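Chromosome-partitioning protein ParB (Caulobacter vibrioides NA1000, PDB 6S6H) takes part in chromosome partition, its DNA-binding domain, the piece of the protein in this model, gripping the centromeric parS site. Local coordinates at residues I7-N12 with K28-K33; N40-I45 with S50-T55; G72-G77 with K93-G98. One frame throughout, in Å; residues are numbered along the deposited sequence.

Interaction 1. Residues I7-N12 with K28-K33; sequences IGIIEN and KVLMEK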
loop_
_atom_site.group_PDB
_atom_site.type_symbol
_atom_site.label_atom_id
_atom_site.label_comp_id
_atom_site.label_asym_id
_atom_site.label_seq_id
_atom_site.Cartn_x
_atom_site.Cartn_y
_atom_site.Cartn_z
ATOM N N ILE B 7 -14.580 12.761 15.715
ATOM C CA ILE B 7 -13.471 13.066 14.762
ATOM C C ILE B 7 -12.240 12.233 15.140
ATOM O O ILE B 7 -11.676 11.580 14.242
ATOM C CB ILE B 7 -13.178 14.580 14.722
ATOM C CG1 ILE B 7 -14.299 15.327 13.992
ATOM C CG2 ILE B 7 -11.816 14.863 14.102
ATOM C CD1 ILE B 7 -14.202 16.835 14.063
ATOM N N GLY B 8 -11.849 12.259 16.417
ATOM C CA GLY B 8 -10.693 11.508 16.944
ATOM C C GLY B 8 -10.828 10.013 16.704
ATOM O O GLY B 8 -9.822 9.384 16.324
ATOM N N ILE B 9 -12.027 9.464 16.917
ATOM C CA ILE B 9 -12.343 8.013 16.737
ATOM C C ILE B 9 -12.167 7.648 15.259
ATOM O O ILE B 9 -11.526 6.615 14.984
ATOM C CB ILE B 9 -13.762 7.690 17.249
ATOM C CG1 ILE B 9 -13.846 7.813 18.772
ATOM C CG2 ILE B 9 -14.219 6.317 16.776
ATOM C CD1 ILE B 9 -15.255 7.878 19.302
ATOM N N ILE B 10 -12.719 8.463 14.355
ATOM C CA ILE B 10 -12.635 8.263 12.876
ATOM C C ILE B 10 -11.162 8.336 12.453
ATOM O O ILE B 10 -10.709 7.433 11.724
ATOM C CB ILE B 10 -13.517 9.288 12.129
ATOM C CG1 ILE B 10 -15.005 9.045 12.398
ATOM C CG2 ILE B 10 -13.213 9.285 10.638
ATOM C CD1 ILE B 10 -15.890 10.241 12.133
ATOM N N GLU B 11 -10.448 9.365 12.915
ATOM C CA GLU B 11 -9.011 9.606 12.614
ATOM C C GLU B 11 -8.179 8.366 12.965
ATOM O O GLU B 11 -7.278 8.028 12.180
ATOM C CB GLU B 11 -8.499 10.821 13.389
ATOM C CG GLU B 11 -8.883 12.147 12.758
ATOM C CD GLU B 11 -8.456 13.369 13.552
ATOM O OE1 GLU B 11 -8.073 14.373 12.925
ATOM O OE2 GLU B 11 -8.508 13.320 14.795
ATOM N N ASN B 12 -8.467 7.715 14.095
ATOM C CA ASN B 12 -7.576 6.686 14.700
ATOM C C ASN B 12 -7.891 5.285 14.157
ATOM O O ASN B 12 -7.149 4.351 14.511
ATOM C CB ASN B 12 -7.616 6.734 16.229
ATOM C CG ASN B 12 -6.668 7.776 16.787
ATOM O OD1 ASN B 12 -5.558 7.450 17.200
ATOM N ND2 ASN B 12 -7.080 9.034 16.769
ATOM N N LYS B 28 -17.996 1.693 8.407
ATOM C CA LYS B 28 -19.434 1.390 8.165
ATOM C C LYS B 28 -20.247 1.748 9.416
ATOM O O LYS B 28 -21.210 2.540 9.302
ATOM C CB LYS B 28 -19.613 -0.090 7.815
ATOM C CG LYS B 28 -21.051 -0.542 7.584
ATOM C CD LYS B 28 -21.147 -1.975 7.098
ATOM C CE LYS B 28 -22.400 -2.275 6.301
ATOM N NZ LYS B 28 -23.497 -2.741 7.174
ATOM N N VAL B 29 -19.861 1.179 10.559
ATOM C CA VAL B 29 -20.533 1.359 11.880
ATOM C C VAL B 29 -20.543 2.850 12.246
ATOM O O VAL B 29 -21.574 3.312 12.761
ATOM C CB VAL B 29 -19.845 0.498 12.959
ATOM C CG1 VAL B 29 -20.238 0.913 14.368
ATOM C CG2 VAL B 29 -20.113 -0.985 12.739
ATOM N N LEU B 30 -19.447 3.571 11.989
ATOM C CA LEU B 30 -19.279 5.004 12.363
ATOM C C LEU B 30 -20.112 5.895 11.428
ATOM O O LEU B 30 -20.752 6.838 11.936
ATOM C CB LEU B 30 -17.792 5.373 12.321
ATOM C CG LEU B 30 -16.907 4.669 13.353
ATOM C CD1 LEU B 30 -15.436 4.938 13.081
ATOM C CD2 LEU B 30 -17.264 5.075 14.777
ATOM N N MET B 31 -20.105 5.612 10.122
ATOM C CA MET B 31 -20.948 6.309 9.110
ATOM C C MET B 31 -22.418 6.235 9.537
ATOM O O MET B 31 -23.077 7.295 9.568
ATOM C CB MET B 31 -20.805 5.677 7.723
ATOM C CG MET B 31 -19.586 6.157 6.967
ATOM S SD MET B 31 -19.475 5.436 5.310
ATOM C CE MET B 31 -20.981 6.059 4.562
ATOM N N GLU B 32 -22.892 5.026 9.851
ATOM C CA GLU B 32 -24.270 4.751 10.337
ATOM C C GLU B 32 -24.566 5.622 11.564
ATOM O O GLU B 32 -25.415 6.529 11.460
ATOM C CB GLU B 32 -24.435 3.281 10.728
ATOM C CG GLU B 32 -24.649 2.332 9.569
ATOM C CD GLU B 32 -25.051 0.933 10.009
ATOM O OE1 GLU B 32 -24.545 -0.036 9.408
ATOM O OE2 GLU B 32 -25.872 0.816 10.957
ATOM N N LYS B 33 -23.866 5.362 12.671
ATOM C CA LYS B 33 -24.217 5.860 14.028
ATOM C C LYS B 33 -24.037 7.382 14.101
ATOM O O LYS B 33 -24.881 8.028 14.746
ATOM C CB LYS B 33 -23.389 5.132 15.092
ATOM C CG LYS B 33 -23.434 5.741 16.482
ATOM C CD LYS B 33 -24.810 5.796 17.104
ATOM C CE LYS B 33 -24.823 6.615 18.376
ATOM N NZ LYS B 33 -25.978 6.274 19.241
#
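Leu30 meets Ile9 and Ile10 through branched aliphatic groups alone, with no ring, amide or carboxylate offering a face or an edge to the other segment. A flat group within segment 7-12, the Asn12 amide, bonds back to its own helix and does not meet segment 28-33: ND2 donates to Gly8 O at 2.8 Å, N-H...O angle 160°. That oxygen lies almost in the amide plane, and Asn12 OD1 has a weak bond from Arg15.

Across the contact the two methyls of Leu30 divide the work, CD2 on Ile9 and CD1 between Ile9 and Ile10. CD2 touches Ile9 CG2 at 3.8 Å, the two side chains meeting at a slant. CD1 lies 4.2 Å from Ile10 CG1, and here the side chains run past one another in opposite directions. In Ile10, CG1 stands beside the backbone N and opposite the carbonyl carbon (chi1 -67°), which turns this branch to Leu30.

Ile9 is exposed, whereas Ile10 is buried, covered by Thr44 and Ile45. The contact thus joins helix 4-11 to helix 20-34 beside helix 38-45 of the helix-turn-helix in the ParB DNA-binding domain. Being wholly apolar, this narrow seam would rest on shape and, at its Ile10 end, on exclusion of water, without the directional constraint of a polar bond.

Interaction 2. Residues N40-I45 with S50-T55; sequences NIAQTI and SHVANT. With nucleotides of chain D; nucleotides of chain C.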
loop_
_atom_site.group_PDB
_atom_site.type_symbol
_atom_site.label_atom_id
_atom_site.label_comp_id
_atom_site.label_asym_id
_atom_site.label_seq_id
_atom_site.Cartn_x
_atom_site.Cartn_y
_atom_site.Cartn_z
ATOM N N ASN B 40 -17.439 12.582 3.885
ATOM C CA ASN B 40 -17.120 13.184 5.211
ATOM C C ASN B 40 -15.991 12.385 5.873
ATOM O O ASN B 40 -15.023 13.014 6.337
ATOM C CB ASN B 40 -18.354 13.272 6.113
ATOM C CG ASN B 40 -18.026 13.680 7.533
ATOM O OD1 ASN B 40 -17.597 12.856 8.340
ATOM N ND2 ASN B 40 -18.228 14.947 7.853
ATOM N N ILE B 41 -16.115 11.053 5.912
ATOM C CA ILE B 41 -15.083 10.131 6.475
ATOM C C ILE B 41 -13.758 10.395 5.757
ATOM O O ILE B 41 -12.751 10.618 6.449
ATOM C CB ILE B 41 -15.509 8.651 6.351
ATOM C CG1 ILE B 41 -16.781 8.346 7.150
ATOM C CG2 ILE B 41 -14.364 7.726 6.747
ATOM C CD1 ILE B 41 -16.675 8.637 8.631
ATOM N N ALA B 42 -13.777 10.375 4.422
ATOM C CA ALA B 42 -12.607 10.594 3.541
ATOM C C ALA B 42 -11.881 11.881 3.949
ATOM O O ALA B 42 -10.662 11.815 4.189
ATOM C CB ALA B 42 -13.048 10.638 2.099
ATOM N N GLN B 43 -12.606 13.000 4.045
ATOM C CA GLN B 43 -12.038 14.325 4.414
ATOM C C GLN B 43 -11.472 14.272 5.841
ATOM O O GLN B 43 -10.438 14.914 6.078
ATOM C CB GLN B 43 -13.089 15.430 4.271
ATOM C CG GLN B 43 -13.365 15.819 2.826
ATOM C CD GLN B 43 -14.250 17.037 2.695
ATOM O OE1 GLN B 43 -14.562 17.720 3.669
ATOM N NE2 GLN B 43 -14.676 17.318 1.472
ATOM N N THR B 44 -12.116 13.526 6.747
ATOM C CA THR B 44 -11.702 13.374 8.169
ATOM C C THR B 44 -10.357 12.641 8.251
ATOM O O THR B 44 -9.502 13.089 9.034
ATOM C CB THR B 44 -12.768 12.642 8.999
ATOM O OG1 THR B 44 -14.009 13.326 8.826
ATOM C CG2 THR B 44 -12.430 12.567 10.472
ATOM N N ILE B 45 -10.183 11.561 7.480
ATOM C CA ILE B 45 -8.993 10.661 7.566
ATOM C C ILE B 45 -7.937 11.070 6.531
ATOM O O ILE B 45 -6.895 10.395 6.483
ATOM C CB ILE B 45 -9.400 9.178 7.421
ATOM C CG1 ILE B 45 -9.738 8.801 5.976
ATOM C CG2 ILE B 45 -10.538 8.842 8.374
ATOM C CD1 ILE B 45 -9.976 7.323 5.769
ATOM N N SER B 50 -13.433 7.277 -2.827
ATOM C CA SER B 50 -13.384 5.942 -3.486
ATOM C C SER B 50 -12.598 4.941 -2.624
ATOM O O SER B 50 -13.004 3.762 -2.578
ATOM C CB SER B 50 -12.825 6.030 -4.883
ATOM O OG SER B 50 -11.530 6.603 -4.885
ATOM N N HIS B 51 -11.526 5.393 -1.962
ATOM C CA HIS B 51 -10.732 4.591 -0.993
ATOM C C HIS B 51 -11.648 4.087 0.128
ATOM O O HIS B 51 -11.586 2.886 0.449
ATOM C CB HIS B 51 -9.551 5.404 -0.438
ATOM C CG HIS B 51 -8.859 4.738 0.703
ATOM N ND1 HIS B 51 -8.026 3.652 0.524
ATOM C CD2 HIS B 51 -8.890 4.980 2.032
ATOM C CE1 HIS B 51 -7.564 3.261 1.694
ATOM N NE2 HIS B 51 -8.080 4.059 2.636
ATOM N N VAL B 52 -12.472 4.978 0.685
ATOM C CA VAL B 52 -13.420 4.670 1.800
ATOM C C VAL B 52 -14.448 3.650 1.293
ATOM O O VAL B 52 -14.691 2.647 2.004
ATOM C CB VAL B 52 -14.092 5.950 2.338
ATOM C CG1 VAL B 52 -15.203 5.639 3.331
ATOM C CG2 VAL B 52 -13.074 6.899 2.955
ATOM N N ALA B 53 -15.008 3.895 0.103
ATOM C CA ALA B 53 -16.017 3.040 -0.564
ATOM C C ALA B 53 -15.430 1.648 -0.828
ATOM O O ALA B 53 -16.069 0.650 -0.440
ATOM C CB ALA B 53 -16.472 3.691 -1.850
ATOM N N ASN B 54 -14.268 1.586 -1.479
ATOM C CA ASN B 54 -13.617 0.313 -1.891
ATOM C C ASN B 54 -13.255 -0.500 -0.641
ATOM O O ASN B 54 -13.415 -1.732 -0.678
ATOM C CB ASN B 54 -12.406 0.555 -2.798
ATOM C CG ASN B 54 -12.790 0.845 -4.236
ATOM O OD1 ASN B 54 -13.824 0.387 -4.719
ATOM N ND2 ASN B 54 -11.955 1.594 -4.937
ATOM N N THR B 55 -12.798 0.165 0.425
ATOM C CA THR B 55 -12.443 -0.474 1.719
ATOM C C THR B 55 -13.674 -1.217 2.258
ATOM O O THR B 55 -13.547 -2.414 2.557
ATOM C CB THR B 55 -11.882 0.554 2.712
ATOM O OG1 THR B 55 -10.695 1.114 2.150
ATOM C CG2 THR B 55 -11.553 -0.042 4.062
ATOM P P DT D 5 -20.250 -2.884 -6.583
ATOM O OP1 DT D 5 -21.018 -4.007 -7.183
ATOM O OP2 DT D 5 -19.682 -3.040 -5.215
ATOM O "O5'" DT D 5 -19.067 -2.481 -7.573
ATOM C "C5'" DT D 5 -19.349 -2.259 -8.962
ATOM C "C4'" DT D 5 -18.187 -1.598 -9.668
ATOM O "O4'" DT D 5 -17.892 -0.306 -9.106
ATOM C "C3'" DT D 5 -16.855 -2.355 -9.664
ATOM O "O3'" DT D 5 -16.732 -3.033 -10.920
ATOM C "C2'" DT D 5 -15.807 -1.262 -9.490
ATOM C "C1'" DT D 5 -16.613 0.022 -9.601
ATOM N N1 DT D 5 -16.113 1.185 -8.846
ATOM C C2 DT D 5 -15.486 2.185 -9.555
ATOM O O2 DT D 5 -15.304 2.130 -10.759
ATOM N N3 DT D 5 -15.063 3.247 -8.796
ATOM C C4 DT D 5 -15.210 3.410 -7.432
ATOM O O4 DT D 5 -14.784 4.424 -6.887
ATOM C C5 DT D 5 -15.886 2.327 -6.752
ATOM C C7 DT D 5 -16.092 2.417 -5.273
ATOM C C6 DT D 5 -16.301 1.285 -7.484
ATOM P P DT D 6 -15.485 -3.990 -11.227
ATOM O OP1 DT D 6 -15.962 -5.106 -12.086
ATOM O OP2 DT D 6 -14.792 -4.288 -9.941
ATOM O "O5'" DT D 6 -14.533 -3.063 -12.105
ATOM C "C5'" DT D 6 -15.029 -2.428 -13.294
ATOM C "C4'" DT D 6 -13.982 -1.510 -13.879
ATOM O "O4'" DT D 6 -13.756 -0.405 -12.976
ATOM C "C3'" DT D 6 -12.615 -2.154 -14.124
ATOM O "O3'" DT D 6 -12.185 -1.821 -15.450
ATOM C "C2'" DT D 6 -11.733 -1.569 -13.031
ATOM C "C1'" DT D 6 -12.368 -0.211 -12.781
ATOM N N1 DT D 6 -12.178 0.364 -11.430
ATOM C C2 DT D 6 -11.816 1.690 -11.329
ATOM O O2 DT D 6 -11.616 2.403 -12.298
ATOM N N3 DT D 6 -11.688 2.152 -10.041
ATOM C C4 DT D 6 -11.901 1.440 -8.874
ATOM O O4 DT D 6 -11.752 1.991 -7.786
ATOM C C5 DT D 6 -12.289 0.060 -9.054
ATOM C C7 DT D 6 -12.536 -0.787 -7.847
ATOM C C6 DT D 6 -12.413 -0.401 -10.306
ATOM P P DA C 14 -6.107 8.270 -1.494
ATOM O OP1 DA C 14 -5.693 9.570 -0.915
ATOM O OP2 DA C 14 -7.311 7.574 -0.967
ATOM O "O5'" DA C 14 -6.254 8.514 -3.059
ATOM C "C5'" DA C 14 -5.150 9.062 -3.797
ATOM C "C4'" DA C 14 -5.529 9.266 -5.243
ATOM O "O4'" DA C 14 -5.737 7.985 -5.881
ATOM C "C3'" DA C 14 -6.814 10.053 -5.476
ATOM O "O3'" DA C 14 -6.611 10.804 -6.672
ATOM C "C2'" DA C 14 -7.854 8.964 -5.659
ATOM C "C1'" DA C 14 -7.057 7.907 -6.399
ATOM N N9 DA C 14 -7.518 6.532 -6.227
ATOM C C8 DA C 14 -7.997 5.922 -5.093
ATOM N N7 DA C 14 -8.302 4.658 -5.263
ATOM C C5 DA C 14 -7.990 4.416 -6.594
ATOM C C6 DA C 14 -8.086 3.264 -7.393
ATOM N N6 DA C 14 -8.540 2.090 -6.948
ATOM N N1 DA C 14 -7.696 3.361 -8.683
ATOM C C2 DA C 14 -7.238 4.540 -9.128
ATOM N N3 DA C 14 -7.107 5.692 -8.475
ATOM C C4 DA C 14 -7.502 5.560 -7.197
#
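Val52 packs on Ile41, Ala42 and Ile45. Its CG2, beside the backbone N and opposite the carbonyl carbon, lies 3.8 Å from Ala42 CB and 4.2 Å from Ile45 CD1, while both its methyls meet Ile41 CG2, the Ile41 and Val52 side chains crossing at about a right angle. The segment axes approach to 9.2 Å at 113°, the arrangement of a helix-turn-helix, with helix 49-57 as the recognition helix.

Among the hydrogen bonds within the helices, Thr55 OG1 and Thr55 N both bind His51 O, from opposite faces of its carbonyl plane.

The base contacts of Ser50, Ala53 and Asn54 lie away from segment 40-45. Asn54 ND2 donates to O4 of DT6 of chain D at 2.9 Å (155°). Asn54 OD1, the acceptor for Arg57, lies 3.1 Å from the C7 methyl of DT5 of chain D, which also packs on Ala53 CB at 3.7 Å. From the flank between, His51 CB approaches OP2 of DA14 of chain C at 3.2 Å.

The chemistry divides accordingly: the packing at Val52 is buried and apolar, while a directed amide bond and a methyl contact are consistent with recognition of thymines through the major groove.

Interaction 3. Residues G72-G77 with K93-G98; sequences GELTAG and KQIIEG. With nucleotides of chain C.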
loop_
_atom_site.group_PDB
_atom_site.type_symbol
_atom_site.label_atom_id
_atom_site.label_comp_id
_atom_site.label_asym_id
_atom_site.label_seq_id
_atom_site.Cartn_x
_atom_site.Cartn_y
_atom_site.Cartn_z
ATOM N N GLY B 72 -3.612 -13.435 4.869
ATOM C CA GLY B 72 -2.599 -12.753 4.039
ATOM C C GLY B 72 -2.258 -13.534 2.780
ATOM O O GLY B 72 -1.268 -13.175 2.121
ATOM N N GLU B 73 -3.048 -14.561 2.448
ATOM C CA GLU B 73 -2.926 -15.333 1.181
ATOM C C GLU B 73 -3.324 -14.436 0.001
ATOM O O GLU B 73 -2.785 -14.648 -1.098
ATOM C CB GLU B 73 -3.774 -16.605 1.243
ATOM C CG GLU B 73 -3.104 -17.730 2.011
ATOM C CD GLU B 73 -4.022 -18.877 2.397
ATOM O OE1 GLU B 73 -4.199 -19.801 1.574
ATOM O OE2 GLU B 73 -4.566 -18.838 3.521
ATOM N N LEU B 74 -4.235 -13.483 0.227
ATOM C CA LEU B 74 -4.589 -12.393 -0.725
ATOM C C LEU B 74 -4.305 -11.043 -0.064
ATOM O O LEU B 74 -4.406 -10.964 1.172
ATOM C CB LEU B 74 -6.075 -12.479 -1.092
ATOM C CG LEU B 74 -6.504 -13.678 -1.937
ATOM C CD1 LEU B 74 -7.994 -13.612 -2.233
ATOM C CD2 LEU B 74 -5.714 -13.755 -3.234
ATOM N N THR B 75 -3.998 -10.026 -0.868
ATOM C CA THR B 75 -3.947 -8.600 -0.452
ATOM C C THR B 75 -5.308 -7.958 -0.736
ATOM O O THR B 75 -6.128 -8.590 -1.430
ATOM C CB THR B 75 -2.832 -7.831 -1.173
ATOM O OG1 THR B 75 -3.277 -7.555 -2.501
ATOM C CG2 THR B 75 -1.517 -8.580 -1.211
ATOM N N ALA B 76 -5.524 -6.746 -0.221
ATOM C CA ALA B 76 -6.729 -5.914 -0.451
ATOM C C ALA B 76 -6.924 -5.687 -1.957
ATOM O O ALA B 76 -8.080 -5.719 -2.405
ATOM C CB ALA B 76 -6.595 -4.607 0.294
ATOM N N GLY B 77 -5.829 -5.466 -2.694
ATOM C CA GLY B 77 -5.813 -5.239 -4.155
ATOM C C GLY B 77 -6.394 -6.413 -4.927
ATOM O O GLY B 77 -7.209 -6.175 -5.842
ATOM N N LYS B 93 -8.946 -18.774 -5.598
ATOM C CA LYS B 93 -8.156 -20.037 -5.674
ATOM C C LYS B 93 -7.137 -19.940 -6.818
ATOM O O LYS B 93 -5.978 -20.353 -6.607
ATOM C CB LYS B 93 -9.068 -21.256 -5.850
ATOM C CG LYS B 93 -9.807 -21.697 -4.592
ATOM C CD LYS B 93 -10.961 -22.636 -4.861
ATOM N N GLN B 94 -7.554 -19.414 -7.974
ATOM C CA GLN B 94 -6.695 -19.241 -9.179
ATOM C C GLN B 94 -5.554 -18.264 -8.869
ATOM O O GLN B 94 -4.423 -18.530 -9.311
ATOM C CB GLN B 94 -7.522 -18.751 -10.370
ATOM C CG GLN B 94 -8.293 -19.858 -11.073
ATOM C CD GLN B 94 -9.295 -19.309 -12.060
ATOM O OE1 GLN B 94 -9.137 -19.440 -13.270
ATOM N NE2 GLN B 94 -10.340 -18.681 -11.548
ATOM N N ILE B 95 -5.848 -17.174 -8.154
ATOM C CA ILE B 95 -4.866 -16.112 -7.774
ATOM C C ILE B 95 -3.770 -16.731 -6.896
ATOM O O ILE B 95 -2.582 -16.446 -7.144
ATOM C CB ILE B 95 -5.572 -14.934 -7.070
ATOM C CG1 ILE B 95 -6.451 -14.146 -8.044
ATOM C CG2 ILE B 95 -4.567 -14.026 -6.369
ATOM C CD1 ILE B 95 -7.552 -13.364 -7.372
ATOM N N ILE B 96 -4.160 -17.546 -5.915
ATOM C CA ILE B 96 -3.237 -18.172 -4.922
ATOM C C ILE B 96 -2.441 -19.290 -5.608
ATOM O O ILE B 96 -1.227 -19.370 -5.362
ATOM C CB ILE B 96 -4.015 -18.679 -3.690
ATOM C CG1 ILE B 96 -4.721 -17.535 -2.959
ATOM C CG2 ILE B 96 -3.097 -19.456 -2.756
ATOM C CD1 ILE B 96 -5.866 -17.980 -2.081
ATOM N N GLU B 97 -3.104 -20.115 -6.424
ATOM C CA GLU B 97 -2.476 -21.225 -7.200
ATOM C C GLU B 97 -1.418 -20.663 -8.158
ATOM O O GLU B 97 -0.303 -21.218 -8.192
ATOM C CB GLU B 97 -3.529 -22.017 -7.985
ATOM C CG GLU B 97 -3.883 -23.358 -7.360
ATOM C CD GLU B 97 -2.935 -24.503 -7.692
ATOM O OE1 GLU B 97 -2.984 -25.532 -6.984
ATOM O OE2 GLU B 97 -2.152 -24.373 -8.660
ATOM N N GLY B 98 -1.759 -19.609 -8.907
ATOM C CA GLY B 98 -0.918 -19.040 -9.980
ATOM C C GLY B 98 0.099 -18.026 -9.476
ATOM O O GLY B 98 1.032 -17.702 -10.240
ATOM P P DT C 12 -2.323 -3.875 -0.898
ATOM O OP1 DT C 12 -2.419 -4.041 0.574
ATOM O OP2 DT C 12 -3.420 -4.373 -1.769
ATOM O "O5'" DT C 12 -2.103 -2.327 -1.187
ATOM C "C5'" DT C 12 -1.041 -1.628 -0.537
ATOM C "C4'" DT C 12 -1.237 -0.135 -0.645
ATOM O "O4'" DT C 12 -1.040 0.300 -2.008
ATOM C "C3'" DT C 12 -2.608 0.386 -0.226
ATOM O "O3'" DT C 12 -2.376 1.602 0.483
ATOM C "C2'" DT C 12 -3.332 0.600 -1.544
ATOM C "C1'" DT C 12 -2.205 0.935 -2.516
ATOM N N1 DT C 12 -2.375 0.484 -3.919
ATOM C C2 DT C 12 -1.906 1.303 -4.920
ATOM O O2 DT C 12 -1.422 2.402 -4.711
ATOM N N3 DT C 12 -2.043 0.792 -6.188
ATOM C C4 DT C 12 -2.573 -0.437 -6.541
ATOM O O4 DT C 12 -2.639 -0.760 -7.725
ATOM C C5 DT C 12 -3.039 -1.246 -5.437
ATOM C C7 DT C 12 -3.634 -2.589 -5.722
ATOM C C6 DT C 12 -2.898 -0.760 -4.198
ATOM P P DG C 11 1.046 -7.559 -6.130
ATOM O OP1 DG C 11 0.747 -8.947 -5.688
ATOM O OP2 DG C 11 0.504 -7.079 -7.429
ATOM O "O5'" DG C 11 0.609 -6.492 -5.029
ATOM C "C5'" DG C 11 1.040 -6.608 -3.667
ATOM C "C4'" DG C 11 0.707 -5.345 -2.910
ATOM O "O4'" DG C 11 1.194 -4.191 -3.638
ATOM C "C3'" DG C 11 -0.785 -5.092 -2.680
ATOM O "O3'" DG C 11 -0.944 -4.527 -1.370
ATOM C "C2'" DG C 11 -1.157 -4.167 -3.827
ATOM C "C1'" DG C 11 0.114 -3.359 -4.038
ATOM N N9 DG C 11 0.354 -2.956 -5.418
ATOM C C8 DG C 11 0.203 -3.725 -6.548
ATOM N N7 DG C 11 0.519 -3.091 -7.645
ATOM C C5 DG C 11 0.899 -1.827 -7.213
ATOM C C6 DG C 11 1.328 -0.696 -7.953
ATOM O O6 DG C 11 1.473 -0.582 -9.175
ATOM N N1 DG C 11 1.610 0.382 -7.120
ATOM C C2 DG C 11 1.491 0.375 -5.752
ATOM N N2 DG C 11 1.812 1.516 -5.125
ATOM N N3 DG C 11 1.085 -0.672 -5.052
ATOM C C4 DG C 11 0.808 -1.731 -5.841
#
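After helix 63-71 the backbone breaks at Gly72 with a positive phi of 90°, passes through Glu73 and extends at Leu74, so that Glu73 and Leu74 lie alongside Ile95 and Ile96 on the last turns of helix 88-98. Leu74 CD2 presses on Ile95 CG2, where the modelled 3.3 Å is unusually short and its exact value doubtful, and it lies 3.9 Å from Ile96 CG1. Both isoleucines are crossed by the leucine at about a right angle. In Ile95 the CG2 branch stands opposite the backbone N, with CG1 beside that N (chi1 -70°), and it is this CG2 methyl that meets the leucine.

This helical region follows the helix-turn-helix in the ParB DNA-binding domain and here holds the DNA backbone. Just beyond Leu74 comes a phosphate-binding helix start: Thr75 is the N-cap of helix 76-81, and Gly77 N donates to OP2 of DT12 of chain C at 2.8 Å. The helix dipole would probably favour an anion there. Thr75 OG1 is also near that oxygen, but any bond is weak and undecided; it is hydrogen-bonded with His78. The thymine methyl C7 of DT12 of chain C comes within 3.8 Å of Gly77 CA.

On the outer side, Ile96 CD1 reaches Glu73 CB at 4.2 Å, while the Glu73 carboxylate turns to Ser71 through OE2. Tyr68 touches Glu73, Leu74 and Ile96, and Thr105 touches Ile95.

Overall arrangement
From the N terminus, interaction 1 brings helix 4-11 onto helix 20-34, closing a loop of fifteen residues that contains the start of the latter helix. Interaction 2 follows with a much tighter loop, only four residues long, between helices 38-45 and 49-57. Interaction 3 closes another fifteen-residue loop, holding the linker after helix 63-71 to helix 88-98. The three loops follow in series; none nests or crosses. Interactions 1 and 2 touch where helix 38-45 lies against helices 4-11 and 20-34, with Met31 on Ile41, which makes one helical cluster. Interaction 3 stands apart, its centre 25 Å from that of interaction 2, yet both reach strand C of the DNA.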